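PDB 4EOY: microtubule-associated protein 1 light chain 3 from Plasmodium falciparum, which is the parasite's Atg8, a ubiquitin-fold protein that binds a peptide of its conjugation partner Atg3 and probably becomes lipid-linked through it. Local coordinates for residues A[6-11]-A[116-121]; A[70-75]-A[83-88]. The protein carries 3 engineered substitutions. One frame throughout, in Å; residues are numbered along the deposited sequence.

Contact 1 (A[6-11]-A[116-121]); sequences PSLKDE and YLYMEY. With CA (calcium ion), chain G.
K9, in the segment 6-11, lays its chain against the ring of Y118 in the segment 116-121, which is strand from L117 on. The aliphatic part of K9 crosses the phenol end of Y118 obliquely, with CG 3.6 Å from Y118 OH and CE 3.8 Å from Y118 CZ. Beyond CG the lysine chain is extended, and K9 NZ stands over the face of the Y118 ring, 4.9 Å from its centroid and 22° off the normal, a cation-pi contact. S7 OG comes in at a slant from the same side of the ring plane, nearer Y118 CE2 (4.1 Å). L8 reaches past Y118 to Y116: its CG stands anti to the backbone N (chi1 -162°), and CD2 touches Y116 CE2 at 4.0 Å, the two side chains crossing at about a right angle.

Partners further out fix the polar ends. K9 NZ forms a salt bridge with D112 and Y118 OH a hydrogen bond with D114, both just ahead of the strand, while Y116 also packs on an aromatic side chain of the bound peptide. P6 O binds a calcium ion at 2.2 Å, and one of the ion's waters donates to E11 OE1.

This is the N-terminal helical extension of an Atg8 protein lying against the ubiquitin-like fold through Y116 and the strand that follows it. Between the two segments the contact relies on side-chain packing and one cation-pi interaction, and the acidic partner of K9 probably steadies the ammonium beside the ring.

Contact 2 (A[70-75]-A[83-88]); sequences HINQSA and FRERTI
F83 meets the end of helix 60-72 with its ring, whose CE1 lies 3.5 Å from N72 CB. Its backbone faces Q73 as an antiparallel non-hydrogen-bonded pair, and on the side of the ribbon that these two residues share, Q73 CG comes 4.1 Å from F83 CB with the amide and ring planes nearly perpendicular. F83 CA also makes a CA-H...O contact to N72 O. R84 N then donates to N72 O at 3.1 Å, with an N-H...O angle of 156°. Farther on, E85 places its backbone N over the centre of one face of the F83 ring.

Here the chain is turning out of the two-stranded ribbon of 73-75 and 81-83, a hairpin that follows the helix of the ubiquitin-like fold, and runs on toward the edge strand 89-92 of the main sheet. N72, buried at the joint, is the residue around which the loop wraps.

R86 slides past N72 in the opposite direction, its guanidinium 31° from the amide plane. N72 OD1 lies 3.5 Å from R86 CB, and N72 CA sits at the guanidinium edge, whereas R84 CB lies over one of its faces, offset toward the rim. The other end of the amide, N72 ND2, gives R86 O a weak hydrogen bond of 3.4 Å. I88 arrives last, tip to tip with N72. I88 CG1 stands anti to the carbonyl carbon and CD1 extends beyond it (chi2 174°), pressing on I71 CG2 at 3.5 Å, a tight carbon pair, beside Y121 of the central sheet.

Both contacts are partly buried, but they hold different elements: contact 1 lays the N-terminal extension on Y116 and the central strand 117-122, whereas contact 2 joins the end of helix 60-72 to the loop after its hairpin, farther from the middle of the chain. Contact 1 spans most of the sequence and encloses contact 2 within its loop. Across contact 1 side chains do the work, around a tyrosine ring; in contact 2 backbone carbonyls and an asparagine amide share it with isoleucine packing. Although their centres are about 20 Å apart, they touch through Y121, whose CD2 lies 3.7 Å from I71 CD1.

Contact 1 (A[6-11]-A[116-121])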
# COMPACT_ATOMS: atom_id res chain seq x y z
N PRO A 6 6.20 12.34 6.26
CA PRO A 6 6.60 11.27 7.18
C PRO A 6 6.24 9.88 6.64
O PRO A 6 5.10 9.65 6.23
CB PRO A 6 5.81 11.59 8.45
CG PRO A 6 4.62 12.37 7.98
CD PRO A 6 5.09 13.15 6.78
N SER A 7 7.23 8.98 6.64
CA SER A 7 7.08 7.62 6.11
C SER A 7 7.59 6.56 7.11
O SER A 7 8.07 6.89 8.20
CB SER A 7 7.80 7.48 4.77
OG SER A 7 7.81 6.14 4.30
N LEU A 8 7.50 5.29 6.71
CA LEU A 8 7.91 4.17 7.55
C LEU A 8 9.42 4.11 7.73
O LEU A 8 9.92 3.57 8.73
CB LEU A 8 7.42 2.86 6.94
CG LEU A 8 7.39 1.66 7.88
CD1 LEU A 8 6.13 1.69 8.73
CD2 LEU A 8 7.45 0.38 7.08
N LYS A 9 10.15 4.67 6.77
CA LYS A 9 11.62 4.75 6.84
C LYS A 9 12.08 5.63 8.00
O LYS A 9 13.14 5.40 8.58
CB LYS A 9 12.17 5.27 5.51
CG LYS A 9 11.86 4.36 4.34
CD LYS A 9 12.48 4.86 3.04
CE LYS A 9 12.43 3.77 1.99
NZ LYS A 9 12.88 4.25 0.66
N ASP A 10 11.26 6.62 8.35
CA ASP A 10 11.55 7.50 9.47
C ASP A 10 11.14 6.85 10.80
O ASP A 10 11.66 7.20 11.87
CB ASP A 10 10.82 8.84 9.29
CG ASP A 10 10.88 9.37 7.85
OD1 ASP A 10 11.60 8.79 7.01
OD2 ASP A 10 10.20 10.36 7.55
N GLU A 11 10.19 5.92 10.71
CA GLU A 11 9.65 5.22 11.87
C GLU A 11 10.51 4.05 12.30
O GLU A 11 10.73 3.85 13.50
CB GLU A 11 8.25 4.68 11.55
CG GLU A 11 7.12 5.69 11.69
CD GLU A 11 5.87 5.30 10.91
OE1 GLU A 11 5.16 6.20 10.44
OE2 GLU A 11 5.61 4.08 10.77
N TYR A 116 10.28 -3.88 0.89
CA TYR A 116 8.90 -3.39 0.78
C TYR A 116 8.59 -2.86 -0.61
O TYR A 116 9.46 -2.30 -1.29
CB TYR A 116 8.63 -2.27 1.80
CG TYR A 116 8.32 -2.74 3.21
CD1 TYR A 116 7.11 -3.38 3.50
CD2 TYR A 116 9.24 -2.55 4.24
CE1 TYR A 116 6.83 -3.84 4.78
CE2 TYR A 116 8.96 -3.01 5.52
CZ TYR A 116 7.75 -3.66 5.78
OH TYR A 116 7.44 -4.11 7.05
N LEU A 117 7.33 -3.03 -1.03
CA LEU A 117 6.81 -2.29 -2.16
C LEU A 117 6.13 -1.03 -1.62
O LEU A 117 5.08 -1.10 -0.95
CB LEU A 117 5.84 -3.12 -2.97
CG LEU A 117 5.33 -2.44 -4.25
CD1 LEU A 117 6.50 -2.24 -5.19
CD2 LEU A 117 4.21 -3.25 -4.88
N TYR A 118 6.71 0.12 -1.93
CA TYR A 118 6.16 1.40 -1.47
C TYR A 118 5.25 1.97 -2.53
O TYR A 118 5.62 2.05 -3.72
CB TYR A 118 7.28 2.39 -1.17
CG TYR A 118 8.01 2.11 0.12
CD1 TYR A 118 9.10 1.26 0.16
CD2 TYR A 118 7.61 2.71 1.31
CE1 TYR A 118 9.77 1.01 1.33
CE2 TYR A 118 8.28 2.47 2.49
CZ TYR A 118 9.36 1.60 2.50
OH TYR A 118 10.01 1.36 3.69
N MET A 119 4.04 2.29 -2.12
CA MET A 119 3.05 2.89 -3.01
C MET A 119 2.47 4.14 -2.38
O MET A 119 2.37 4.25 -1.14
CB MET A 119 1.94 1.88 -3.32
CG MET A 119 2.43 0.70 -4.14
SD MET A 119 1.03 -0.32 -4.62
CE MET A 119 0.22 0.72 -5.84
N GLU A 120 2.12 5.12 -3.20
CA GLU A 120 1.72 6.41 -2.66
C GLU A 120 0.42 6.87 -3.25
O GLU A 120 0.12 6.55 -4.39
CB GLU A 120 2.80 7.46 -2.94
CG GLU A 120 4.12 7.18 -2.24
CD GLU A 120 5.17 8.22 -2.53
OE1 GLU A 120 5.36 8.53 -3.72
OE2 GLU A 120 5.82 8.71 -1.57
N TYR A 121 -0.35 7.62 -2.48
CA TYR A 121 -1.59 8.18 -2.98
C TYR A 121 -1.53 9.69 -2.89
O TYR A 121 -0.91 10.27 -1.98
CB TYR A 121 -2.83 7.63 -2.28
CG TYR A 121 -2.94 7.83 -0.77
CD1 TYR A 121 -3.56 8.94 -0.23
CD2 TYR A 121 -2.51 6.85 0.10
CE1 TYR A 121 -3.70 9.10 1.13
CE2 TYR A 121 -2.64 7.00 1.48
CZ TYR A 121 -3.23 8.14 1.98
OH TYR A 121 -3.35 8.26 3.35
CA CA G . 3.01 9.03 6.06
O HOH W 1 4.07 8.42 8.54
O HOH W 2 0.75 7.69 5.85
O HOH W 3 3.05 10.43 4.26

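Contact 2 (A[70-75]-A[83-88])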
# COMPACT_ATOMS: atom_id res chain seq x y z
N HIS A 70 -10.36 1.51 0.89
CA HIS A 70 -9.68 1.63 2.19
C HIS A 70 -9.40 3.07 2.53
O HIS A 70 -9.75 3.55 3.63
CB HIS A 70 -8.42 0.77 2.21
CG HIS A 70 -7.67 0.79 3.52
ND1 HIS A 70 -8.13 0.16 4.63
CD2 HIS A 70 -6.45 1.37 3.87
CE1 HIS A 70 -7.26 0.35 5.64
NE2 HIS A 70 -6.23 1.09 5.18
N ILE A 71 -8.79 3.80 1.60
CA ILE A 71 -8.41 5.19 1.87
C ILE A 71 -9.63 6.07 2.18
O ILE A 71 -9.55 7.01 2.98
CB ILE A 71 -7.63 5.81 0.70
CG1 ILE A 71 -6.28 5.10 0.53
CG2 ILE A 71 -7.41 7.31 0.93
CD1 ILE A 71 -5.67 5.22 -0.86
N ASN A 72 -10.76 5.73 1.57
CA ASN A 72 -11.99 6.50 1.74
C ASN A 72 -12.93 6.02 2.86
O ASN A 72 -13.97 6.61 3.05
CB ASN A 72 -12.73 6.56 0.41
CG ASN A 72 -12.04 7.45 -0.59
OD1 ASN A 72 -11.51 8.50 -0.23
ND2 ASN A 72 -12.02 7.04 -1.84
N GLN A 73 -12.54 4.97 3.58
CA GLN A 73 -13.35 4.40 4.66
C GLN A 73 -12.73 4.72 6.00
O GLN A 73 -11.50 4.72 6.13
CB GLN A 73 -13.45 2.88 4.53
CG GLN A 73 -14.47 2.43 3.50
CD GLN A 73 -14.42 0.94 3.23
OE1 GLN A 73 -13.90 0.17 4.03
NE2 GLN A 73 -14.95 0.54 2.07
N SER A 74 -13.57 4.99 6.99
CA SER A 74 -13.13 5.10 8.38
C SER A 74 -14.11 4.39 9.29
O SER A 74 -15.26 4.18 8.93
CB SER A 74 -12.96 6.57 8.80
OG SER A 74 -14.18 7.29 8.80
N ALA A 75 -13.62 4.02 10.47
CA ALA A 75 -14.42 3.31 11.46
C ALA A 75 -15.59 4.15 11.98
O ALA A 75 -15.43 5.32 12.33
CB ALA A 75 -13.54 2.84 12.62
N PHE A 83 -17.96 5.44 4.46
CA PHE A 83 -17.28 5.64 3.18
C PHE A 83 -17.67 7.00 2.62
O PHE A 83 -18.84 7.22 2.33
CB PHE A 83 -17.69 4.54 2.20
CG PHE A 83 -17.28 4.79 0.77
CD1 PHE A 83 -15.94 4.82 0.41
CD2 PHE A 83 -18.24 4.98 -0.22
CE1 PHE A 83 -15.56 5.06 -0.90
CE2 PHE A 83 -17.86 5.22 -1.54
CZ PHE A 83 -16.52 5.26 -1.87
N ARG A 84 -16.68 7.89 2.46
CA ARG A 84 -16.85 9.16 1.75
C ARG A 84 -16.10 9.10 0.42
O ARG A 84 -14.88 8.93 0.41
CB ARG A 84 -16.31 10.32 2.58
CG ARG A 84 -16.56 11.67 1.93
CD ARG A 84 -16.21 12.84 2.84
NE ARG A 84 -17.12 12.97 3.97
CZ ARG A 84 -17.11 13.96 4.85
NH1 ARG A 84 -16.21 14.95 4.75
NH2 ARG A 84 -17.99 13.98 5.83
N GLU A 85 -16.83 9.28 -0.68
CA GLU A 85 -16.27 9.29 -2.04
C GLU A 85 -15.34 10.49 -2.28
O GLU A 85 -15.73 11.66 -2.10
CB GLU A 85 -17.38 9.31 -3.09
CG GLU A 85 -16.95 9.64 -4.52
CD GLU A 85 -16.22 8.50 -5.23
OE1 GLU A 85 -15.30 7.91 -4.63
OE2 GLU A 85 -16.56 8.19 -6.40
N ARG A 86 -14.10 10.19 -2.68
CA ARG A 86 -13.10 11.18 -3.05
C ARG A 86 -12.28 10.61 -4.21
O ARG A 86 -12.11 9.38 -4.30
CB ARG A 86 -12.15 11.46 -1.90
CG ARG A 86 -12.79 12.02 -0.64
CD ARG A 86 -11.72 12.01 0.40
NE ARG A 86 -12.02 11.90 1.78
CZ ARG A 86 -12.57 11.15 2.69
NH1 ARG A 86 -12.88 11.92 3.70
NH2 ARG A 86 -12.55 9.84 2.88
N THR A 87 -11.80 11.49 -5.09
CA THR A 87 -10.92 11.09 -6.18
C THR A 87 -9.50 10.87 -5.64
O THR A 87 -8.96 11.72 -4.95
CB THR A 87 -10.92 12.13 -7.35
OG1 THR A 87 -9.93 11.77 -8.32
CG2 THR A 87 -10.61 13.52 -6.87
N ILE A 88 -8.93 9.70 -5.95
CA ILE A 88 -7.58 9.34 -5.54
C ILE A 88 -6.74 8.94 -6.75
O ILE A 88 -7.23 8.29 -7.66
CB ILE A 88 -7.58 8.16 -4.54
CG1 ILE A 88 -8.42 8.50 -3.31
CG2 ILE A 88 -6.16 7.79 -4.13
CD1 ILE A 88 -8.60 7.34 -2.35